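Local coordinates for protein member of s1p family of ribosomal proteins (Pyrococcus furiosus, PDB 5YH1) that probably acts as an exonuclease on nucleic acids, this chain being the manganese-binding DHH part of a longer protein, at residues M47-R50 against A51-G55; Y209-P212 against E213-D216; G295-P298 against E299-K303. All coordinates share one frame; numbering follows the deposited sequence.

How the contacts relate
The three contacts follow one another along the chain, each between neighbouring turns of a helix or round a helix end. Contact 1 closes helix 32-53, and contact 2 lies where helix 199-210 gives way to helix 215-218. Their centres are about 16 Å apart and they touch: Arg49 NH1 lies 2.8 Å from Ile210 O, probably a hydrogen bond, and Ile48 packs on Ile210. Contact 3, on helix 286-311, stands well apart, its centre about 41 Å from contact 1 and about 34 Å from contact 2. The first two thus join helices around the parallel sheet, while the third lies on the helix leading to the mixed C-terminal sheet.

Contact 1 (M47-R50 against A51-G55); sequences MIRR and AIFEG
Phe53 N donates to Arg49 O over 2.9 Å, in the last turn of helix 32-53. Equivalent bonds join Ala51 N to Met47 O, Ile52 N to Ile48 O and Glu54 N to Arg50 O. Gly55 then leaves the helix with a positive phi of 75° and completes a Schellman motif.

Arg49 and Phe53 run side by side and point the same way, yet their flat groups stand almost perpendicular, 84° apart. The ring presents its rim to the guanidinium: Phe53 CE2 sits 3.5 Å from Arg49 NH2, over one guanidinium face, and NH2 lies in the ring plane at its edge. The arginine chain reaches this place through a bend at chi3 (57°). Its three nitrogens are taken up by backbone carbonyls, those of Arg19, Ala20 and Ile210, and Arg19 in turn makes a cation-pi contact with Phe53.

Arg50 heads elsewhere. Extended from CG to NE, it brings NH1 to 3.7 Å from Glu54 OE2, a long salt bridge in which the carboxylate oxygen meets the guanidinium at its edge. The stronger partners are elsewhere in the chain: Asp17 and Glu13 of helix 2-20 for Arg50, and Arg56 for Glu54. On the buried flank, Ile48 CG2 touches Ile52 CD1 at 4.1 Å, and both isoleucines pack on Ile79 of helix 66-86.

The chemistry is divided by direction. Aliphatic groups turn to the core, while the Arg49 guanidinium, fixed by three backbone carbonyls and met on one face by a ring edge, is likely to hold its orientation firmly. Arg50, placed among three carboxylates, probably keeps its positive charge and ties this helix end to helix 2-20 mainly through Asp17 and Glu13, with Glu54 adding a weaker electrostatic pull.

Contact 2 (Y209-P212 against E213-D216); sequences YINP and EVED
Two backbone hydrogen bonds carry the turn between Asn211 and Glu215, each spanning three residues as in a 3-10 helix. Val214 N donates to Asn211 O over 3.1 Å with an almost straight N-H...O angle of 175°, although the donor stands above the carbonyl plane. Glu215 N reaches Pro212 O in a longer bond of 3.3 Å, and its donor lies still further out of the plane.

Side-chain polar contacts add to these. Asn211 swings CG anti to its own amide nitrogen (chi1 -172°), which brings Asn211 OD1 to Glu213 N; the resulting bond is weak, at 3.3 Å, and closes an Asx turn at the start of the 3-10 segment. Asn211 OD1 also accepts from a water at 2.8 Å, which makes a weak second bond to Glu213 OE2. The other end of the Asn211 amide is held by helix 66-86, where ND2 donates to Ala78 O. Glu215 reaches back in a salt bridge to Arg208, near the end of helix 199-210.

Van der Waals contacts come mainly from Val214. Val214 CG1 lies 3.7 Å from Asn211 ND2, the two side chains crossing at about a right angle, while Val214 CG2 sits 3.3 Å from Asn211 O. Replacing Asn211 with an alanine would take away both polar ends, and would probably leave Ala78 O without this side-chain donor and the Glu213 amide without its side-chain acceptor.

The turn links helix 199-210 to helix 215-218. Asn211 rests on Pro81 and Leu82, and Val214 on Ala78, all from helix 66-86, whereas Tyr209 and Ile210 just before it pack on helix 32-53, so this corner of the chain is set against both helices.

Contact 3 (G295-P298 against E299-K303); sequences GIYP and EVKEK
Backbone bonds one turn apart carry helix 286-311 through residues 295-303, from Val300 N to Ile296 O at 3.0 Å, from Lys301 N to Tyr297 O at 2.8 Å and from Glu302 N to Pro298 O at 2.9 Å. The motif is a proline kink, because Pro298 has no amide hydrogen to give and its nitrogen makes no bond to the preceding turn. The helix nevertheless resumes at once, and the carbonyl of the proline itself serves as an acceptor for the next turn.

Tyr297 and Lys301, one turn apart, meet through carbon. With CG anti to the backbone nitrogen (chi1 179°), the tyrosine ring swings along the helix so that Tyr297 CE2 comes to 4.0 Å from Lys301 CB and 4.1 Å from Lys301 CD. The approach is oblique, and the aliphatic stem of the lysine makes the touch; its ammonium takes no part in it. Beyond these residues, Tyr297 also packs on Lys255 of helix 250-267.

Glu299 tucks CB against the Ile296 carbonyl, with CB 3.2 Å from Ile296 O, and then runs out fully extended. Its carboxylate looks to another subunit, where OE2 forms a salt bridge with Arg150 of a second copy of the protein, and a glycerol, probably from the crystallisation liquor, hydrogen-bonds to the same oxygen. This stretch of helix therefore contributes to a subunit interface as well as packing on helix 250-267, where Glu299 and Val300 touch His262.

The buried side is apolar. Val300 has CG2 anti to its carbonyl carbon, which lays that methyl back toward the previous turn, and there Val300 CG2 meets Ile296 CG2 at 3.8 Å.

Contact 1 (M47-R50 against A51-G55)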
HETATM    1  N   MSE A  47      34.836  -3.535  -4.507  1.00 29.14           N
HETATM    2  CA  MSE A  47      33.698  -3.589  -5.436  1.00 30.19           C
HETATM    3  C   MSE A  47      32.843  -2.353  -5.347  1.00 28.76           C
HETATM    4  O   MSE A  47      32.410  -1.817  -6.365  1.00 29.32           O
HETATM    5  CB  MSE A  47      32.876  -4.845  -5.182  1.00 32.52           C
HETATM    6  CG  MSE A  47      33.590  -6.045  -5.793  1.00 35.20           C
HETATM    7 SE   MSE A  47      32.638  -7.701  -5.338  0.94 43.64          SE
HETATM    8  CE  MSE A  47      31.160  -7.444  -6.627  1.00 42.28           C
ATOM      9  N   ILE A  48      32.610  -1.862  -4.135  1.00 28.03           N
ATOM     10  CA  ILE A  48      31.774  -0.680  -3.955  1.00 26.93           C
ATOM     11  C   ILE A  48      32.469   0.552  -4.535  1.00 27.58           C
ATOM     12  O   ILE A  48      31.860   1.307  -5.308  1.00 26.17           O
ATOM     13  CB  ILE A  48      31.348  -0.511  -2.478  1.00 26.87           C
ATOM     14  CG1 ILE A  48      30.332  -1.602  -2.123  1.00 27.42           C
ATOM     15  CG2 ILE A  48      30.736   0.856  -2.221  1.00 27.09           C
ATOM     16  CD1 ILE A  48      30.107  -1.804  -0.643  1.00 28.10           C
ATOM     17  N   ARG A  49      33.746   0.731  -4.202  1.00 28.13           N
ATOM     18  CA  ARG A  49      34.527   1.866  -4.713  1.00 28.76           C
ATOM     19  C   ARG A  49      34.612   1.848  -6.244  1.00 28.72           C
ATOM     20  O   ARG A  49      34.548   2.890  -6.885  1.00 28.50           O
ATOM     21  CB  ARG A  49      35.944   1.868  -4.114  1.00 29.75           C
ATOM     22  CG  ARG A  49      36.024   2.272  -2.647  1.00 30.57           C
ATOM     23  CD  ARG A  49      37.388   1.927  -2.056  1.00 32.14           C
ATOM     24  NE  ARG A  49      38.482   2.556  -2.806  1.00 32.76           N
ATOM     25  CZ  ARG A  49      38.829   3.839  -2.708  1.00 32.53           C
ATOM     26  NH1 ARG A  49      38.201   4.659  -1.886  1.00 33.48           N
ATOM     27  NH2 ARG A  49      39.820   4.307  -3.439  1.00 33.56           N
ATOM     28  N   ARG A  50      34.751   0.664  -6.824  1.00 29.37           N
ATOM     29  CA  ARG A  50      34.864   0.544  -8.276  1.00 31.82           C
ATOM     30  C   ARG A  50      33.573   0.974  -8.974  1.00 31.91           C
ATOM     31  O   ARG A  50      33.613   1.741  -9.947  1.00 32.54           O
ATOM     32  CB  ARG A  50      35.245  -0.880  -8.681  1.00 33.62           C
ATOM     33  CG  ARG A  50      35.878  -0.936 -10.058  1.00 37.05           C
ATOM     34  CD  ARG A  50      36.225  -2.353 -10.487  1.00 39.69           C
ATOM     35  NE  ARG A  50      37.078  -2.332 -11.680  1.00 44.01           N
ATOM     36  CZ  ARG A  50      36.659  -2.052 -12.918  1.00 46.27           C
ATOM     37  NH1 ARG A  50      35.378  -1.764 -13.154  1.00 45.16           N
ATOM     38  NH2 ARG A  50      37.529  -2.056 -13.930  1.00 45.83           N
ATOM     39  N   ALA A  51      32.436   0.495  -8.469  1.00 30.12           N
ATOM     40  CA  ALA A  51      31.132   0.940  -8.960  1.00 29.66           C
ATOM     41  C   ALA A  51      31.020   2.462  -8.926  1.00 29.86           C
ATOM     42  O   ALA A  51      30.587   3.077  -9.899  1.00 29.71           O
ATOM     43  CB  ALA A  51      30.012   0.311  -8.150  1.00 29.97           C
ATOM     44  N   ILE A  52      31.443   3.067  -7.816  1.00 31.22           N
ATOM     45  CA  ILE A  52      31.402   4.523  -7.660  1.00 30.68           C
ATOM     46  C   ILE A  52      32.256   5.231  -8.707  1.00 31.93           C
ATOM     47  O   ILE A  52      31.825   6.215  -9.317  1.00 33.96           O
ATOM     48  CB  ILE A  52      31.902   4.966  -6.266  1.00 29.68           C
ATOM     49  CG1 ILE A  52      30.937   4.505  -5.171  1.00 28.77           C
ATOM     50  CG2 ILE A  52      32.062   6.485  -6.203  1.00 29.55           C
ATOM     51  CD1 ILE A  52      31.516   4.611  -3.777  1.00 28.57           C
ATOM     52  N   PHE A  53      33.473   4.748  -8.896  1.00 31.96           N
ATOM     53  CA  PHE A  53      34.410   5.418  -9.785  1.00 33.44           C
ATOM     54  C   PHE A  53      34.023   5.259 -11.261  1.00 33.71           C
ATOM     55  O   PHE A  53      34.340   6.122 -12.065  1.00 33.03           O
ATOM     56  CB  PHE A  53      35.852   4.949  -9.528  1.00 34.10           C
ATOM     57  CG  PHE A  53      36.395   5.330  -8.169  1.00 34.95           C
ATOM     58  CD1 PHE A  53      36.132   6.574  -7.607  1.00 35.96           C
ATOM     59  CD2 PHE A  53      37.207   4.453  -7.468  1.00 36.95           C
ATOM     60  CE1 PHE A  53      36.642   6.916  -6.363  1.00 37.04           C
ATOM     61  CE2 PHE A  53      37.723   4.795  -6.224  1.00 36.74           C
ATOM     62  CZ  PHE A  53      37.442   6.026  -5.673  1.00 35.89           C
ATOM     63  N   GLU A  54      33.331   4.178 -11.614  1.00 35.16           N
ATOM     64  CA  GLU A  54      32.867   4.012 -12.989  1.00 35.96           C
ATOM     65  C   GLU A  54      31.506   4.659 -13.241  1.00 33.57           C
ATOM     66  O   GLU A  54      31.012   4.627 -14.352  1.00 35.49           O
ATOM     67  CB  GLU A  54      32.865   2.540 -13.409  1.00 38.04           C
ATOM     68  CG  GLU A  54      31.787   1.683 -12.790  1.00 40.46           C
ATOM     69  CD  GLU A  54      31.899   0.227 -13.198  1.00 41.90           C
ATOM     70  OE1 GLU A  54      31.601  -0.654 -12.374  1.00 46.10           O
ATOM     71  OE2 GLU A  54      32.271  -0.051 -14.348  1.00 47.59           O
ATOM     72  N   GLY A  55      30.908   5.263 -12.223  1.00 32.36           N
ATOM     73  CA  GLY A  55      29.605   5.909 -12.380  1.00 30.96           C
ATOM     74  C   GLY A  55      28.457   4.923 -12.466  1.00 30.12           C
ATOM     75  O   GLY A  55      27.402   5.237 -13.009  1.00 30.64           O
TER

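Contact 2 (Y209-P212 against E213-D216)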
ATOM      1  N   TYR A 209      36.960   1.303   4.994  1.00 28.72           N
ATOM      2  CA  TYR A 209      37.751   0.915   3.827  1.00 29.32           C
ATOM      3  C   TYR A 209      37.270   1.594   2.542  1.00 30.48           C
ATOM      4  O   TYR A 209      38.078   1.935   1.680  1.00 29.68           O
ATOM      5  CB  TYR A 209      37.769  -0.599   3.652  1.00 30.29           C
ATOM      6  CG  TYR A 209      38.669  -1.299   4.644  1.00 31.90           C
ATOM      7  CD1 TYR A 209      38.247  -1.534   5.943  1.00 32.34           C
ATOM      8  CD2 TYR A 209      39.948  -1.723   4.289  1.00 31.70           C
ATOM      9  CE1 TYR A 209      39.050  -2.180   6.860  1.00 32.08           C
ATOM     10  CE2 TYR A 209      40.761  -2.371   5.205  1.00 32.48           C
ATOM     11  CZ  TYR A 209      40.307  -2.588   6.495  1.00 32.58           C
ATOM     12  OH  TYR A 209      41.097  -3.223   7.428  1.00 31.85           O
ATOM     13  N   ILE A 210      35.960   1.801   2.413  1.00 30.06           N
ATOM     14  CA  ILE A 210      35.428   2.504   1.253  1.00 29.42           C
ATOM     15  C   ILE A 210      35.925   3.938   1.245  1.00 30.66           C
ATOM     16  O   ILE A 210      36.367   4.429   0.209  1.00 29.98           O
ATOM     17  CB  ILE A 210      33.879   2.484   1.219  1.00 29.21           C
ATOM     18  CG1 ILE A 210      33.383   1.072   0.919  1.00 28.80           C
ATOM     19  CG2 ILE A 210      33.347   3.451   0.168  1.00 29.89           C
ATOM     20  CD1 ILE A 210      31.939   0.836   1.295  1.00 29.43           C
ATOM     21  N   ASN A 211      35.840   4.608   2.393  1.00 30.98           N
ATOM     22  CA  ASN A 211      36.178   6.023   2.483  1.00 31.94           C
ATOM     23  C   ASN A 211      36.751   6.382   3.861  1.00 32.56           C
ATOM     24  O   ASN A 211      36.017   6.802   4.755  1.00 32.21           O
ATOM     25  CB  ASN A 211      34.943   6.880   2.168  1.00 31.87           C
ATOM     26  CG  ASN A 211      35.266   8.353   2.053  1.00 32.20           C
ATOM     27  OD1 ASN A 211      36.407   8.767   2.240  1.00 34.01           O
ATOM     28  ND2 ASN A 211      34.263   9.155   1.747  1.00 32.16           N
ATOM     29  N   PRO A 212      38.077   6.234   4.033  1.00 33.93           N
ATOM     30  CA  PRO A 212      38.682   6.503   5.347  1.00 34.30           C
ATOM     31  C   PRO A 212      38.371   7.879   5.951  1.00 34.16           C
ATOM     32  O   PRO A 212      38.395   8.013   7.162  1.00 33.85           O
ATOM     33  CB  PRO A 212      40.185   6.328   5.080  1.00 33.23           C
ATOM     34  CG  PRO A 212      40.247   5.352   3.954  1.00 33.66           C
ATOM     35  CD  PRO A 212      39.064   5.691   3.079  1.00 33.53           C
ATOM     36  N   GLU A 213      38.051   8.874   5.130  1.00 37.87           N
ATOM     37  CA  GLU A 213      37.746  10.214   5.636  1.00 40.78           C
ATOM     38  C   GLU A 213      36.508  10.318   6.527  1.00 39.45           C
ATOM     39  O   GLU A 213      36.387  11.287   7.269  1.00 40.54           O
ATOM     40  CB  GLU A 213      37.601  11.228   4.492  1.00 46.00           C
ATOM     41  CG  GLU A 213      38.867  12.003   4.168  1.00 52.81           C
ATOM     42  CD  GLU A 213      39.664  11.391   3.029  1.00 60.01           C
ATOM     43  OE1 GLU A 213      39.686  12.006   1.936  1.00 63.80           O
ATOM     44  OE2 GLU A 213      40.259  10.302   3.221  1.00 65.47           O
ATOM     45  N   VAL A 214      35.581   9.363   6.459  1.00 37.89           N
ATOM     46  CA  VAL A 214      34.353   9.468   7.265  1.00 36.73           C
ATOM     47  C   VAL A 214      34.461   8.778   8.626  1.00 35.21           C
ATOM     48  O   VAL A 214      33.494   8.761   9.387  1.00 34.01           O
ATOM     49  CB  VAL A 214      33.096   8.965   6.503  1.00 36.59           C
ATOM     50  CG1 VAL A 214      32.944   9.720   5.191  1.00 37.23           C
ATOM     51  CG2 VAL A 214      33.129   7.461   6.272  1.00 36.22           C
ATOM     52  N   GLU A 215      35.639   8.229   8.931  1.00 34.95           N
ATOM     53  CA  GLU A 215      35.867   7.481  10.168  1.00 33.65           C
ATOM     54  C   GLU A 215      35.360   8.198  11.419  1.00 31.53           C
ATOM     55  O   GLU A 215      34.625   7.616  12.222  1.00 31.64           O
ATOM     56  CB  GLU A 215      37.360   7.131  10.332  1.00 34.40           C
ATOM     57  CG  GLU A 215      37.684   6.513  11.686  1.00 35.37           C
ATOM     58  CD  GLU A 215      39.092   5.957  11.794  1.00 35.69           C
ATOM     59  OE1 GLU A 215      39.383   4.886  11.230  1.00 34.02           O
ATOM     60  OE2 GLU A 215      39.904   6.575  12.492  1.00 40.51           O
ATOM     61  N   ASP A 216      35.753   9.453  11.592  1.00 31.95           N
ATOM     62  CA  ASP A 216      35.429  10.174  12.825  1.00 31.97           C
ATOM     63  C   ASP A 216      33.926  10.428  12.941  1.00 31.07           C
ATOM     64  O   ASP A 216      33.373  10.423  14.034  1.00 29.96           O
ATOM     65  CB  ASP A 216      36.207  11.489  12.916  1.00 33.09           C
ATOM     66  CG  ASP A 216      37.693  11.285  13.243  1.00 34.84           C
ATOM     67  OD1 ASP A 216      38.116  10.177  13.647  1.00 35.98           O
ATOM     68  OD2 ASP A 216      38.451  12.257  13.103  1.00 37.29           O
TER
HETATM   69  O   HOH W   1      38.628   8.840   0.591  1.00 39.84           O

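Contact 3 (G295-P298 against E299-K303)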
ATOM      1  N   GLY A 295      12.226  14.331  22.452  1.00 32.25           N
ATOM      2  CA  GLY A 295      10.812  14.436  22.116  1.00 32.26           C
ATOM      3  C   GLY A 295      10.135  13.082  21.966  1.00 32.91           C
ATOM      4  O   GLY A 295       9.006  12.888  22.425  1.00 34.53           O
ATOM      5  N   ILE A 296      10.824  12.136  21.326  1.00 30.99           N
ATOM      6  CA  ILE A 296      10.202  10.876  20.921  1.00 29.02           C
ATOM      7  C   ILE A 296      10.301   9.808  22.008  1.00 28.29           C
ATOM      8  O   ILE A 296       9.333   9.089  22.257  1.00 27.45           O
ATOM      9  CB  ILE A 296      10.801  10.360  19.581  1.00 28.90           C
ATOM     10  CG1 ILE A 296      10.503  11.358  18.455  1.00 27.87           C
ATOM     11  CG2 ILE A 296      10.256   8.979  19.230  1.00 27.44           C
ATOM     12  CD1 ILE A 296      11.346  11.176  17.212  1.00 28.14           C
ATOM     13  N   TYR A 297      11.454   9.695  22.665  1.00 29.13           N
ATOM     14  CA  TYR A 297      11.658   8.577  23.592  1.00 28.31           C
ATOM     15  C   TYR A 297      10.603   8.448  24.708  1.00 28.20           C
ATOM     16  O   TYR A 297      10.128   7.349  24.960  1.00 28.32           O
ATOM     17  CB  TYR A 297      13.080   8.544  24.187  1.00 28.50           C
ATOM     18  CG  TYR A 297      13.197   7.382  25.130  1.00 28.86           C
ATOM     19  CD1 TYR A 297      13.363   6.086  24.646  1.00 28.89           C
ATOM     20  CD2 TYR A 297      13.036   7.557  26.502  1.00 28.52           C
ATOM     21  CE1 TYR A 297      13.410   5.005  25.510  1.00 29.40           C
ATOM     22  CE2 TYR A 297      13.088   6.485  27.371  1.00 28.62           C
ATOM     23  CZ  TYR A 297      13.278   5.217  26.876  1.00 29.34           C
ATOM     24  OH  TYR A 297      13.324   4.161  27.750  1.00 30.96           O
ATOM     25  N   PRO A 298      10.220   9.564  25.374  1.00 29.65           N
ATOM     26  CA  PRO A 298       9.166   9.462  26.412  1.00 30.40           C
ATOM     27  C   PRO A 298       7.849   8.875  25.887  1.00 29.80           C
ATOM     28  O   PRO A 298       7.195   8.078  26.546  1.00 31.09           O
ATOM     29  CB  PRO A 298       8.964  10.921  26.855  1.00 30.37           C
ATOM     30  CG  PRO A 298      10.266  11.592  26.545  1.00 30.25           C
ATOM     31  CD  PRO A 298      10.757  10.935  25.276  1.00 29.59           C
ATOM     32  N   GLU A 299       7.492   9.270  24.685  1.00 29.86           N
ATOM     33  CA  GLU A 299       6.315   8.760  23.994  1.00 31.88           C
ATOM     34  C   GLU A 299       6.447   7.257  23.763  1.00 30.09           C
ATOM     35  O   GLU A 299       5.518   6.503  24.020  1.00 29.27           O
ATOM     36  CB  GLU A 299       6.175   9.562  22.695  1.00 34.34           C
ATOM     37  CG  GLU A 299       5.271   9.052  21.599  1.00 37.96           C
ATOM     38  CD  GLU A 299       5.355   9.955  20.372  1.00 40.58           C
ATOM     39  OE1 GLU A 299       5.637  11.178  20.526  1.00 38.85           O
ATOM     40  OE2 GLU A 299       5.173   9.440  19.249  1.00 44.02           O
ATOM     41  N   VAL A 300       7.624   6.817  23.328  1.00 29.83           N
ATOM     42  CA  VAL A 300       7.881   5.390  23.121  1.00 29.45           C
ATOM     43  C   VAL A 300       7.796   4.616  24.432  1.00 29.92           C
ATOM     44  O   VAL A 300       7.182   3.549  24.496  1.00 28.63           O
ATOM     45  CB  VAL A 300       9.270   5.148  22.488  1.00 29.36           C
ATOM     46  CG1 VAL A 300       9.539   3.658  22.327  1.00 29.77           C
ATOM     47  CG2 VAL A 300       9.363   5.852  21.145  1.00 30.03           C
ATOM     48  N   LYS A 301       8.418   5.161  25.472  1.00 30.30           N
ATOM     49  CA  LYS A 301       8.417   4.532  26.776  1.00 30.99           C
ATOM     50  C   LYS A 301       7.011   4.404  27.323  1.00 29.77           C
ATOM     51  O   LYS A 301       6.662   3.382  27.911  1.00 28.85           O
ATOM     52  CB  LYS A 301       9.276   5.340  27.753  1.00 33.74           C
ATOM     53  CG  LYS A 301       9.310   4.778  29.159  1.00 37.21           C
ATOM     54  CD  LYS A 301      10.091   5.695  30.086  1.00 42.93           C
ATOM     55  CE  LYS A 301      10.445   4.977  31.377  1.00 46.47           C
ATOM     56  NZ  LYS A 301      10.755   5.931  32.472  1.00 50.42           N
ATOM     57  N   GLU A 302       6.211   5.449  27.159  1.00 29.60           N
ATOM     58  CA  GLU A 302       4.848   5.428  27.667  1.00 32.11           C
ATOM     59  C   GLU A 302       3.993   4.386  26.942  1.00 29.69           C
ATOM     60  O   GLU A 302       3.210   3.680  27.578  1.00 28.01           O
ATOM     61  CB  GLU A 302       4.202   6.810  27.561  1.00 36.39           C
ATOM     62  CG  GLU A 302       2.844   6.897  28.247  1.00 41.84           C
ATOM     63  CD  GLU A 302       2.222   8.275  28.130  1.00 48.17           C
ATOM     64  OE1 GLU A 302       2.139   8.810  27.002  1.00 54.53           O
ATOM     65  OE2 GLU A 302       1.813   8.829  29.169  1.00 56.01           O
ATOM     66  N   LYS A 303       4.139   4.276  25.623  1.00 28.38           N
ATOM     67  CA  LYS A 303       3.415   3.238  24.876  1.00 28.92           C
ATOM     68  C   LYS A 303       3.762   1.843  25.363  1.00 28.17           C
ATOM     69  O   LYS A 303       2.881   1.011  25.553  1.00 27.71           O
ATOM     70  CB  LYS A 303       3.723   3.298  23.389  1.00 30.00           C
ATOM     71  CG  LYS A 303       3.092   4.458  22.658  1.00 31.53           C
ATOM     72  CD  LYS A 303       3.434   4.362  21.183  1.00 32.23           C
ATOM     73  CE  LYS A 303       2.977   5.597  20.445  1.00 32.09           C
ATOM     74  NZ  LYS A 303       3.076   5.428  18.969  1.00 31.93           N
TER